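Local coordinates for protein serine-tRNA ligase (Naegleria fowleri, PDB 6BLJ) that probably charges tRNA with serine by way of a seryl-adenylate intermediate, and holds AMP in its class II catalytic core, at residues A[223-228]-A[450-455]; A[355-360]-A[406-411]; A[361-366]-A[443-448]; A[367-372]-A[391-396]. All blocks are in the same frame, centred on the assembly; numbering follows the deposited sequence.

In the fold
All four contacts are buried, mostly by apolar side chains, but they differ in what they join. Interaction 1 sets helix 220-238 against helix 448-458 mainly through carbon and sulphur. Interactions 2 and 3 share helix 348-366, which lies along the neighbouring strands 404-412 and 436-447; interaction 2 is apolar, whereas interaction 3 adds a tyrosine hydroxyl and a water. Interaction 4 follows that helix into the hairpin 371-375/387-394 and alone has backbone ladder bonds, with a partly exposed salt bridge. Interactions 1, 2 and 3 each reach AMP, and Tyr371 of interaction 4 bonds to Glu361 of interaction 3.

Interaction 1 of 4, residues A[223-228]-A[450-455]; sequences RMNLAL and RTLCCI. With AMP (adenosine monophosphate), chain D.
Thr451, which meets Leu228 through its methyl group, has its hydroxyl OG1 gripped by Thr446 OG1 and the carbonyl O of Ala447, with a weak further bond to Tyr364 OH. Its chi1 of -63° sets OG1 beside the backbone N and leaves CG2 to face helix 220-238, 3.8 Å from Leu228 CD1. The centre of the contact is Leu452, whose two methyls divide the work. CD2 lies 3.6 Å from Met224 CG and 3.9 Å from Leu228 CD1, these chains running past it in the reverse sense, while CD1 sits 3.7 Å from Asn225 OD1, an oxygen already bonded to Thr448 OG1. Ile455 extends the apolar layer, its CG2 4.1 Å from Met224 SD. The helices cross at 112°, and these side chains span the 10.6 Å between their axes. On another side of the same helix, Arg450 lays a guanidinium face over AMP, C2' standing 3.5 Å above its plane; it bonds to the carbonyl of Phe328 and, in the conformer given, pairs with Glu406. An arginine early in the helix that follows strand 436-447, set flat against the nucleotide, matches motif 3 of class II aminoacyl-tRNA synthetases.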
# COMPACT_ATOMS: atom_id res chain seq x y z
N ARG A 223 6.33 10.06 33.04
CA ARG A 223 7.62 10.36 33.66
C ARG A 223 8.54 9.14 33.64
O ARG A 223 9.75 9.26 33.45
CB ARG A 223 7.44 10.90 35.08
CG ARG A 223 6.69 12.23 35.14
CD ARG A 223 6.85 12.91 36.49
NE ARG A 223 6.38 12.08 37.59
CZ ARG A 223 7.15 11.64 38.58
NH1 ARG A 223 8.44 11.96 38.64
NH2 ARG A 223 6.61 10.88 39.54
N MET A 224 7.97 7.94 33.81
CA MET A 224 8.79 6.74 33.71
C MET A 224 9.24 6.48 32.27
O MET A 224 10.32 5.92 32.04
CB MET A 224 8.04 5.52 34.25
CG MET A 224 8.94 4.31 34.42
SD MET A 224 8.16 2.88 35.19
CE MET A 224 8.08 3.40 36.88
N ASN A 225 8.41 6.83 31.29
CA ASN A 225 8.80 6.70 29.89
C ASN A 225 10.05 7.51 29.62
O ASN A 225 11.02 7.01 29.03
CB ASN A 225 7.64 7.16 28.98
CG ASN A 225 7.67 6.51 27.60
OD1 ASN A 225 8.16 5.40 27.43
ND2 ASN A 225 7.14 7.21 26.60
N LEU A 226 10.04 8.77 30.07
CA LEU A 226 11.22 9.61 29.93
C LEU A 226 12.39 9.08 30.73
O LEU A 226 13.54 9.15 30.27
CB LEU A 226 10.92 11.04 30.39
CG LEU A 226 10.49 12.05 29.34
CD1 LEU A 226 10.47 13.40 30.01
CD2 LEU A 226 11.51 12.04 28.22
N ALA A 227 12.14 8.61 31.96
CA ALA A 227 13.24 8.10 32.78
C ALA A 227 13.98 6.97 32.06
O ALA A 227 15.21 6.92 32.08
CB ALA A 227 12.71 7.65 34.14
N LEU A 228 13.23 6.06 31.41
CA LEU A 228 13.85 4.96 30.68
C LEU A 228 14.73 5.47 29.55
O LEU A 228 15.83 4.95 29.32
CB LEU A 228 12.78 4.03 30.12
CG LEU A 228 12.29 2.82 30.91
CD1 LEU A 228 11.12 2.17 30.16
CD2 LEU A 228 13.42 1.80 31.12
N ARG A 450 6.84 -1.15 25.36
CA ARG A 450 6.83 -2.56 25.73
C ARG A 450 7.66 -2.83 26.99
O ARG A 450 7.32 -3.73 27.78
CB ARG A 450 7.34 -3.42 24.56
CG ARG A 450 7.19 -4.95 24.77
CD ARG A 450 7.60 -5.74 23.53
NE ARG A 450 6.70 -5.47 22.40
CZ ARG A 450 6.73 -6.14 21.25
NH1 ARG A 450 7.60 -7.14 21.09
NH2 ARG A 450 5.86 -5.84 20.28
N THR A 451 8.77 -2.11 27.19
CA THR A 451 9.52 -2.24 28.44
C THR A 451 8.68 -1.76 29.63
O THR A 451 8.72 -2.37 30.70
CB THR A 451 10.87 -1.51 28.35
OG1 THR A 451 11.68 -2.11 27.34
CG2 THR A 451 11.64 -1.55 29.68
N LEU A 452 7.88 -0.69 29.45
CA LEU A 452 6.96 -0.25 30.50
C LEU A 452 5.93 -1.32 30.84
O LEU A 452 5.60 -1.53 32.01
CB LEU A 452 6.23 1.04 30.12
CG LEU A 452 6.93 2.41 30.10
CD1 LEU A 452 5.93 3.48 29.63
CD2 LEU A 452 7.52 2.78 31.48
N CYS A 453 5.37 -1.99 29.82
CA CYS A 453 4.49 -3.13 30.09
C CYS A 453 5.17 -4.19 30.96
O CYS A 453 4.56 -4.75 31.87
CB CYS A 453 4.06 -3.78 28.77
SG CYS A 453 3.00 -2.72 27.77
N CYS A 454 6.43 -4.51 30.64
CA CYS A 454 7.15 -5.53 31.39
C CYS A 454 7.45 -5.06 32.80
O CYS A 454 7.36 -5.84 33.76
CB CYS A 454 8.44 -5.89 30.64
SG CYS A 454 9.28 -7.34 31.29
N ILE A 455 7.83 -3.79 32.96
CA ILE A 455 8.12 -3.27 34.30
C ILE A 455 6.88 -3.33 35.18
O ILE A 455 6.92 -3.82 36.31
CB ILE A 455 8.68 -1.84 34.22
CG1 ILE A 455 10.10 -1.85 33.65
CG2 ILE A 455 8.63 -1.16 35.60
CD1 ILE A 455 10.66 -0.45 33.41
P AMP D . 12.47 -5.23 15.63
O1P AMP D . 11.24 -5.81 14.93
O2P AMP D . 13.15 -4.06 15.05
O3P AMP D . 13.43 -6.37 15.93
O5' AMP D . 11.94 -4.76 17.06
C5' AMP D . 12.84 -4.30 18.07
C4' AMP D . 12.11 -4.13 19.39
O4' AMP D . 11.20 -3.00 19.30
C3' AMP D . 11.24 -5.29 19.80
O3' AMP D . 11.97 -6.32 20.43
C2' AMP D . 10.21 -4.64 20.70
O2' AMP D . 10.75 -4.42 21.99
C1' AMP D . 10.02 -3.28 20.02
N9 AMP D . 8.87 -3.26 19.09
C8 AMP D . 8.85 -3.77 17.81
N7 AMP D . 7.70 -3.60 17.19
C5 AMP D . 6.92 -2.93 18.12
C6 AMP D . 5.59 -2.46 18.08
N6 AMP D . 4.79 -2.55 17.00
N1 AMP D . 5.10 -1.87 19.19
C2 AMP D . 5.90 -1.73 20.25
N3 AMP D . 7.17 -2.10 20.40
C4 AMP D . 7.63 -2.71 19.30

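Interaction 2 of 4, residues A[355-360]-A[406-411]; sequences EMIGNS and ELVSCS. With AMP (adenosine monophosphate), chain D.
Cys410 and Val408 both point from strand 406-411 toward helix 355-360, two residues apart on one face of the sheet; both meet Ile357, and Val408 also reaches Ser360. With SG anti to its backbone N (chi1 174°), Cys410 drives the sulphur against the helix, 3.8 Å from Ile357 N and 4.1 Å from Met356 CB. Ile357 starts out at a tangent to the strand, but its chain bends back, so CD1 reaches Cys410 CB at 4.0 Å and lies 4.3 Å from Val408 CG1. That same methyl of Val408 touches the next turn at Ser360 OG, 4.0 Å away, a hydroxyl held by the carbonyl of Thr444 on the neighbouring strand. Helix and strand run nearly antiparallel, at 167°, in the layered arrangement of the class II synthetase core, where helix 348-366 covers the largely antiparallel sheet on the side away from the nucleotide. A classic beta bulge lies in the strand here, with Leu407 and Val408 together opposite the single Leu391. Its Leu407 carbonyl accepts the bond from AMP O2' at 2.8 Å. Ser409, turned away from the helix, has OG between its backbone N and carbonyl carbon (chi1 64°) and donates to AMP O3P at 2.6 Å.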
# COMPACT_ATOMS: atom_id res chain seq x y z
N GLU A 355 29.35 -8.16 22.53
CA GLU A 355 29.35 -6.98 23.38
C GLU A 355 27.97 -6.32 23.42
O GLU A 355 27.50 -5.90 24.49
CB GLU A 355 30.40 -5.97 22.89
CG GLU A 355 30.35 -4.62 23.62
CD GLU A 355 31.35 -3.58 23.11
OE1 GLU A 355 32.54 -3.93 22.91
OE2 GLU A 355 30.94 -2.41 22.88
N MET A 356 27.30 -6.24 22.26
CA MET A 356 26.02 -5.53 22.18
C MET A 356 24.91 -6.29 22.88
O MET A 356 24.10 -5.69 23.59
CB MET A 356 25.67 -5.26 20.71
CG MET A 356 26.65 -4.27 20.05
SD MET A 356 26.55 -4.25 18.25
CE MET A 356 24.96 -3.43 18.01
N ILE A 357 24.82 -7.61 22.66
CA ILE A 357 23.80 -8.34 23.41
C ILE A 357 24.15 -8.30 24.89
O ILE A 357 23.26 -8.22 25.74
CB ILE A 357 23.64 -9.78 22.86
CG1 ILE A 357 22.38 -10.45 23.44
CG2 ILE A 357 24.88 -10.65 23.16
CD1 ILE A 357 21.08 -9.73 23.09
N GLY A 358 25.45 -8.28 25.22
CA GLY A 358 25.86 -8.12 26.61
C GLY A 358 25.44 -6.79 27.22
O GLY A 358 25.09 -6.72 28.40
N ASN A 359 25.50 -5.72 26.43
CA ASN A 359 25.01 -4.42 26.89
C ASN A 359 23.52 -4.48 27.23
O ASN A 359 23.09 -3.95 28.25
CB ASN A 359 25.26 -3.34 25.83
CG ASN A 359 26.74 -2.99 25.68
OD1 ASN A 359 27.54 -3.23 26.58
ND2 ASN A 359 27.10 -2.40 24.55
N SER A 360 22.71 -5.11 26.36
CA SER A 360 21.28 -5.18 26.62
C SER A 360 20.99 -6.03 27.85
O SER A 360 20.13 -5.68 28.67
CB SER A 360 20.55 -5.72 25.39
OG SER A 360 20.71 -4.82 24.30
N GLU A 406 9.59 -11.12 23.26
CA GLU A 406 10.76 -10.38 22.82
C GLU A 406 10.69 -8.91 23.23
O GLU A 406 9.66 -8.24 23.07
CB GLU A 406 10.92 -10.51 21.30
CG GLU A 406 9.91 -9.76 20.45
CD GLU A 406 8.55 -10.43 20.35
OE1 GLU A 406 8.33 -11.49 20.99
OE2 GLU A 406 7.68 -9.90 19.61
N LEU A 407 11.79 -8.42 23.80
CA LEU A 407 12.02 -7.01 24.10
C LEU A 407 13.16 -6.43 23.27
O LEU A 407 13.22 -5.20 23.10
CB LEU A 407 12.40 -6.81 25.58
CG LEU A 407 11.33 -6.83 26.66
CD1 LEU A 407 11.90 -6.27 27.98
CD2 LEU A 407 10.17 -6.01 26.19
N VAL A 408 14.08 -7.28 22.81
CA VAL A 408 15.34 -6.88 22.18
C VAL A 408 15.62 -7.83 21.03
O VAL A 408 15.41 -9.05 21.15
CB VAL A 408 16.51 -6.91 23.19
CG1 VAL A 408 17.86 -6.89 22.46
CG2 VAL A 408 16.40 -5.76 24.18
N SER A 409 16.06 -7.29 19.90
CA SER A 409 16.69 -8.07 18.85
C SER A 409 18.08 -7.48 18.56
O SER A 409 18.26 -6.26 18.56
CB SER A 409 15.83 -8.08 17.59
OG SER A 409 15.72 -6.77 17.09
N CYS A 410 19.04 -8.37 18.33
CA CYS A 410 20.44 -8.01 18.12
C CYS A 410 20.95 -8.80 16.93
O CYS A 410 20.88 -10.03 16.95
CB CYS A 410 21.26 -8.32 19.39
SG CYS A 410 23.06 -8.11 19.28
N SER A 411 21.43 -8.11 15.89
CA SER A 411 21.80 -8.75 14.63
C SER A 411 23.18 -8.30 14.16
O SER A 411 23.52 -7.11 14.24
CB SER A 411 20.79 -8.42 13.51
OG SER A 411 19.47 -8.81 13.87
P AMP D . 12.47 -5.23 15.63
O1P AMP D . 11.24 -5.81 14.93
O2P AMP D . 13.15 -4.06 15.05
O3P AMP D . 13.43 -6.37 15.93
O5' AMP D . 11.94 -4.76 17.06
C5' AMP D . 12.84 -4.30 18.07
C4' AMP D . 12.11 -4.13 19.39
O4' AMP D . 11.20 -3.00 19.30
C3' AMP D . 11.24 -5.29 19.80
O3' AMP D . 11.97 -6.32 20.43
C2' AMP D . 10.21 -4.64 20.70
O2' AMP D . 10.75 -4.42 21.99
C1' AMP D . 10.02 -3.28 20.02
N9 AMP D . 8.87 -3.26 19.09
C8 AMP D . 8.85 -3.77 17.81
N7 AMP D . 7.70 -3.60 17.19
C5 AMP D . 6.92 -2.93 18.12
C6 AMP D . 5.59 -2.46 18.08
N6 AMP D . 4.79 -2.55 17.00
N1 AMP D . 5.10 -1.87 19.19
C2 AMP D . 5.90 -1.73 20.25
N3 AMP D . 7.17 -2.10 20.40
C4 AMP D . 7.63 -2.71 19.30

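Interaction 3 of 4, residues A[361-366]-A[443-448]; sequences EAFYQS and STLTAT. With AMP (adenosine monophosphate), chain D.
Phe363 and Leu445 mark the closest backbone approach, 7.5 Å between their CA atoms, where the last turn of helix 348-366 passes the corner at which the chain 443-448 changes direction. Two residues, Leu445 and Thr446, stand opposite the single Ile336 in a classic beta bulge, and Ala447 occupies the N-cap position of the next helix. The bulge presents Leu445 O to Tyr364, whose OH donates to it at 2.7 Å, in the carbonyl plane on a lone pair, with a C=O...O angle of 140°. The same hydroxyl accepts from a water 2.8 Å away, and this water accepts a hydrogen bond from Ala447 N at 2.9 Å, so the hydroxyl binds the corner carbonyl directly and, through the water, the backbone two residues on. Beside it, Phe363 swings out with CG anti to its backbone N (chi1 -174°). Leu445 CD2 covers one face of its ring in a CH-pi contact, 4.2 Å from the Phe363 centroid, while Phe363 CE2 lies 3.7 Å from Thr446 CB. Tyr231 and Phe235 of helix 220-238 also meet this ring. Beyond the corner, Ala447 CB comes within 3.5 Å of AMP C1', and Thr444 OG1 approaches C5', making this bend part of the wall of the class II nucleotide pocket.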
# COMPACT_ATOMS: atom_id res chain seq x y z
N GLU A 361 21.71 -7.15 27.99
CA GLU A 361 21.58 -7.99 29.18
C GLU A 361 21.90 -7.20 30.45
O GLU A 361 21.15 -7.27 31.43
CB GLU A 361 22.49 -9.20 29.08
CG GLU A 361 22.05 -10.25 28.07
CD GLU A 361 22.83 -11.53 28.25
OE1 GLU A 361 22.60 -12.20 29.28
OE2 GLU A 361 23.67 -11.85 27.39
N ALA A 362 23.03 -6.48 30.46
CA ALA A 362 23.35 -5.66 31.63
C ALA A 362 22.27 -4.62 31.89
O ALA A 362 21.95 -4.30 33.04
CB ALA A 362 24.71 -4.98 31.46
N PHE A 363 21.67 -4.08 30.82
CA PHE A 363 20.61 -3.10 31.01
C PHE A 363 19.42 -3.70 31.75
O PHE A 363 18.96 -3.14 32.75
CB PHE A 363 20.18 -2.52 29.66
CG PHE A 363 19.18 -1.39 29.77
CD1 PHE A 363 19.58 -0.13 30.18
CD2 PHE A 363 17.84 -1.58 29.45
CE1 PHE A 363 18.67 0.92 30.27
CE2 PHE A 363 16.93 -0.53 29.53
CZ PHE A 363 17.35 0.71 29.96
N TYR A 364 18.92 -4.85 31.28
CA TYR A 364 17.75 -5.45 31.91
C TYR A 364 18.06 -6.05 33.27
O TYR A 364 17.20 -6.03 34.17
CB TYR A 364 17.09 -6.47 30.97
CG TYR A 364 16.46 -5.70 29.83
CD1 TYR A 364 15.26 -5.02 30.02
CD2 TYR A 364 17.11 -5.56 28.60
CE1 TYR A 364 14.70 -4.24 29.02
CE2 TYR A 364 16.54 -4.80 27.57
CZ TYR A 364 15.34 -4.14 27.80
OH TYR A 364 14.76 -3.38 26.82
N GLN A 365 19.27 -6.57 33.47
CA GLN A 365 19.65 -6.94 34.83
C GLN A 365 19.58 -5.72 35.75
O GLN A 365 19.12 -5.83 36.89
CB GLN A 365 21.05 -7.55 34.88
CG GLN A 365 21.16 -8.92 34.23
CD GLN A 365 22.61 -9.30 33.99
OE1 GLN A 365 23.49 -8.82 34.69
NE2 GLN A 365 22.87 -10.13 32.98
N SER A 366 20.05 -4.55 35.29
CA SER A 366 20.01 -3.38 36.16
C SER A 366 18.57 -2.99 36.49
O SER A 366 18.32 -2.39 37.54
CB SER A 366 20.75 -2.19 35.55
OG SER A 366 19.98 -1.55 34.53
N SER A 443 21.31 -3.45 17.64
CA SER A 443 20.62 -4.12 18.74
C SER A 443 19.77 -3.12 19.50
O SER A 443 20.26 -2.07 19.91
CB SER A 443 21.61 -4.78 19.71
OG SER A 443 20.88 -5.41 20.75
N THR A 444 18.51 -3.47 19.72
CA THR A 444 17.70 -2.74 20.68
C THR A 444 18.44 -2.59 22.00
O THR A 444 19.08 -3.53 22.47
CB THR A 444 16.40 -3.48 20.98
OG1 THR A 444 15.88 -4.09 19.79
CG2 THR A 444 15.38 -2.53 21.63
N LEU A 445 18.35 -1.41 22.60
CA LEU A 445 18.54 -1.32 24.04
C LEU A 445 17.18 -1.38 24.73
O LEU A 445 16.90 -2.33 25.47
CB LEU A 445 19.31 -0.06 24.47
CG LEU A 445 19.79 -0.17 25.93
CD1 LEU A 445 20.94 -1.20 26.06
CD2 LEU A 445 20.24 1.14 26.52
N THR A 446 16.32 -0.39 24.48
CA THR A 446 14.97 -0.45 25.04
C THR A 446 13.98 0.26 24.13
O THR A 446 14.18 1.41 23.73
CB THR A 446 14.94 0.13 26.47
OG1 THR A 446 13.61 0.08 26.98
CG2 THR A 446 15.44 1.58 26.53
N ALA A 447 12.90 -0.45 23.80
CA ALA A 447 11.70 0.14 23.24
C ALA A 447 10.74 0.38 24.41
O ALA A 447 10.34 -0.57 25.08
CB ALA A 447 11.09 -0.79 22.19
N THR A 448 10.41 1.65 24.67
CA THR A 448 9.99 1.96 26.04
C THR A 448 8.54 1.54 26.33
O THR A 448 8.27 1.14 27.46
CB THR A 448 10.22 3.44 26.36
OG1 THR A 448 9.47 4.27 25.45
CG2 THR A 448 11.72 3.78 26.27
P AMP D . 12.47 -5.23 15.63
O1P AMP D . 11.24 -5.81 14.93
O2P AMP D . 13.15 -4.06 15.05
O3P AMP D . 13.43 -6.37 15.93
O5' AMP D . 11.94 -4.76 17.06
C5' AMP D . 12.84 -4.30 18.07
C4' AMP D . 12.11 -4.13 19.39
O4' AMP D . 11.20 -3.00 19.30
C3' AMP D . 11.24 -5.29 19.80
O3' AMP D . 11.97 -6.32 20.43
C2' AMP D . 10.21 -4.64 20.70
O2' AMP D . 10.75 -4.42 21.99
C1' AMP D . 10.02 -3.28 20.02
N9 AMP D . 8.87 -3.26 19.09
C8 AMP D . 8.85 -3.77 17.81
N7 AMP D . 7.70 -3.60 17.19
C5 AMP D . 6.92 -2.93 18.12
C6 AMP D . 5.59 -2.46 18.08
N6 AMP D . 4.79 -2.55 17.00
N1 AMP D . 5.10 -1.87 19.19
C2 AMP D . 5.90 -1.73 20.25
N3 AMP D . 7.17 -2.10 20.40
C4 AMP D . 7.63 -2.71 19.30
O HOH W 1 12.72 -3.13 24.86

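Interaction 4 of 4, residues A[367-372]-A[391-396]; sequences LGIPYR and LEAWFP
Arg372 and Glu392 form a hydrogen-bonded antiparallel pair in the beta hairpin 371-375/387-394, joined by backbone and side chain alike. Arg372 N donates to Glu392 O at 2.8 Å and Glu392 N returns a bond to Arg372 O; two residues toward the open end of the hairpin, Trp394 N donates to Pro370 O at 3.0 Å. Above this ladder the two charged chains cross. Arg372 leaves its backbone with CG between N and the carbonyl carbon (chi1 64°), then runs extended, and reaches Glu392 side-on: NE at 2.8 Å and NH2 at 2.9 Å both donate to the one oxygen OE1. That oxygen lies in the guanidinium plane, although the carboxylate as a whole is turned 31° from it. Two donors on one atom would favour charge on OE1.

The opposite face of the hairpin is mainly apolar and turned to the protein interior. The Tyr371 ring runs alongside Leu391, whose CD2 in the conformer given is 4.0 Å from Tyr371 CD2, and Ala393 CB packs 3.8 Å from Ile369 CG2. Further out, Tyr371 OH is tied to both Glu361 and Gln365 of helix 348-366. Gly368, with positive phi, closes that helix in a Schellman motif, and the chain leads through Ile369 and Pro370 into the strand. At the open end of the hairpin, Pro370 CB rests 4.0 Å from Trp394 CB, and the indole turns onward until Pro396 CA stands 3.8 Å above one of its faces and NE1 bonds to the carbonyl O of Arg177.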
# COMPACT_ATOMS: atom_id res chain seq x y z
N LEU A 367 17.62 -3.31 35.61
CA LEU A 367 16.21 -3.03 35.86
C LEU A 367 15.52 -4.13 36.67
O LEU A 367 14.35 -3.96 37.01
CB LEU A 367 15.46 -2.84 34.53
CG LEU A 367 15.80 -1.55 33.78
CD1 LEU A 367 15.27 -1.63 32.37
CD2 LEU A 367 15.19 -0.34 34.50
N GLY A 368 16.21 -5.21 36.99
CA GLY A 368 15.56 -6.34 37.64
C GLY A 368 14.53 -7.04 36.78
O GLY A 368 13.54 -7.56 37.30
N ILE A 369 14.74 -7.09 35.47
CA ILE A 369 13.80 -7.72 34.54
C ILE A 369 14.33 -9.11 34.20
O ILE A 369 15.41 -9.21 33.58
CB ILE A 369 13.62 -6.88 33.27
CG1 ILE A 369 12.98 -5.52 33.59
CG2 ILE A 369 12.79 -7.62 32.25
CD1 ILE A 369 11.59 -5.63 34.17
N PRO A 370 13.63 -10.19 34.54
CA PRO A 370 14.10 -11.52 34.14
C PRO A 370 13.92 -11.70 32.65
O PRO A 370 13.02 -11.11 32.04
CB PRO A 370 13.18 -12.48 34.93
CG PRO A 370 12.35 -11.63 35.82
CD PRO A 370 12.30 -10.27 35.18
N TYR A 371 14.81 -12.50 32.05
CA TYR A 371 14.77 -12.69 30.60
C TYR A 371 15.46 -14.00 30.23
O TYR A 371 16.09 -14.67 31.06
CB TYR A 371 15.42 -11.52 29.85
CG TYR A 371 16.88 -11.39 30.13
CD1 TYR A 371 17.35 -10.52 31.12
CD2 TYR A 371 17.81 -12.17 29.45
CE1 TYR A 371 18.69 -10.43 31.41
CE2 TYR A 371 19.16 -12.08 29.74
CZ TYR A 371 19.60 -11.20 30.70
OH TYR A 371 20.95 -11.12 30.98
N ARG A 372 15.37 -14.34 28.94
CA ARG A 372 16.18 -15.40 28.37
C ARG A 372 16.71 -14.90 27.03
O ARG A 372 16.08 -14.07 26.37
CB ARG A 372 15.37 -16.71 28.20
CG ARG A 372 14.19 -16.60 27.20
CD ARG A 372 13.28 -17.83 27.22
NE ARG A 372 12.30 -17.82 26.12
CZ ARG A 372 11.38 -18.77 25.93
NH1 ARG A 372 11.31 -19.79 26.76
NH2 ARG A 372 10.53 -18.70 24.90
N LEU A 391 16.41 -10.99 23.12
CA LEU A 391 16.16 -11.08 24.56
C LEU A 391 14.65 -11.11 24.75
O LEU A 391 13.96 -10.17 24.32
CB LEU A 391 16.74 -9.89 25.33
CG LEU A 391 18.23 -9.64 25.42
CD1 LEU A 391 18.50 -8.58 26.48
CD2 LEU A 391 18.93 -10.92 25.77
N GLU A 392 14.15 -12.18 25.35
CA GLU A 392 12.73 -12.33 25.66
C GLU A 392 12.56 -12.18 27.16
O GLU A 392 13.17 -12.94 27.93
CB GLU A 392 12.19 -13.68 25.17
CG GLU A 392 12.29 -13.89 23.64
CD GLU A 392 11.72 -15.23 23.20
OE1 GLU A 392 11.55 -16.14 24.05
OE2 GLU A 392 11.49 -15.40 21.99
N ALA A 393 11.74 -11.23 27.58
CA ALA A 393 11.54 -10.94 28.99
C ALA A 393 10.31 -11.66 29.53
O ALA A 393 9.40 -12.03 28.79
CB ALA A 393 11.41 -9.44 29.24
N TRP A 394 10.31 -11.84 30.85
CA TRP A 394 9.23 -12.49 31.59
C TRP A 394 8.05 -11.53 31.79
O TRP A 394 8.22 -10.43 32.32
CB TRP A 394 9.79 -12.95 32.94
CG TRP A 394 8.85 -13.58 33.90
CD1 TRP A 394 8.43 -13.06 35.10
CD2 TRP A 394 8.25 -14.88 33.80
NE1 TRP A 394 7.59 -13.95 35.74
CE2 TRP A 394 7.46 -15.07 34.96
CE3 TRP A 394 8.28 -15.89 32.83
CZ2 TRP A 394 6.73 -16.24 35.17
CZ3 TRP A 394 7.55 -17.05 33.05
CH2 TRP A 394 6.78 -17.21 34.22
N PHE A 395 6.85 -11.97 31.41
CA PHE A 395 5.61 -11.23 31.62
C PHE A 395 4.70 -12.05 32.52
O PHE A 395 3.93 -12.90 32.04
CB PHE A 395 4.92 -10.92 30.28
CG PHE A 395 5.55 -9.80 29.50
CD1 PHE A 395 6.69 -10.02 28.73
CD2 PHE A 395 5.01 -8.52 29.52
CE1 PHE A 395 7.26 -9.00 28.00
CE2 PHE A 395 5.57 -7.48 28.78
CZ PHE A 395 6.71 -7.72 28.02
N PRO A 396 4.76 -11.85 33.85
CA PRO A 396 4.00 -12.74 34.77
C PRO A 396 2.48 -12.61 34.65
O PRO A 396 1.76 -13.46 35.19
CB PRO A 396 4.48 -12.31 36.17
CG PRO A 396 4.96 -10.88 35.99
CD PRO A 396 5.53 -10.82 34.57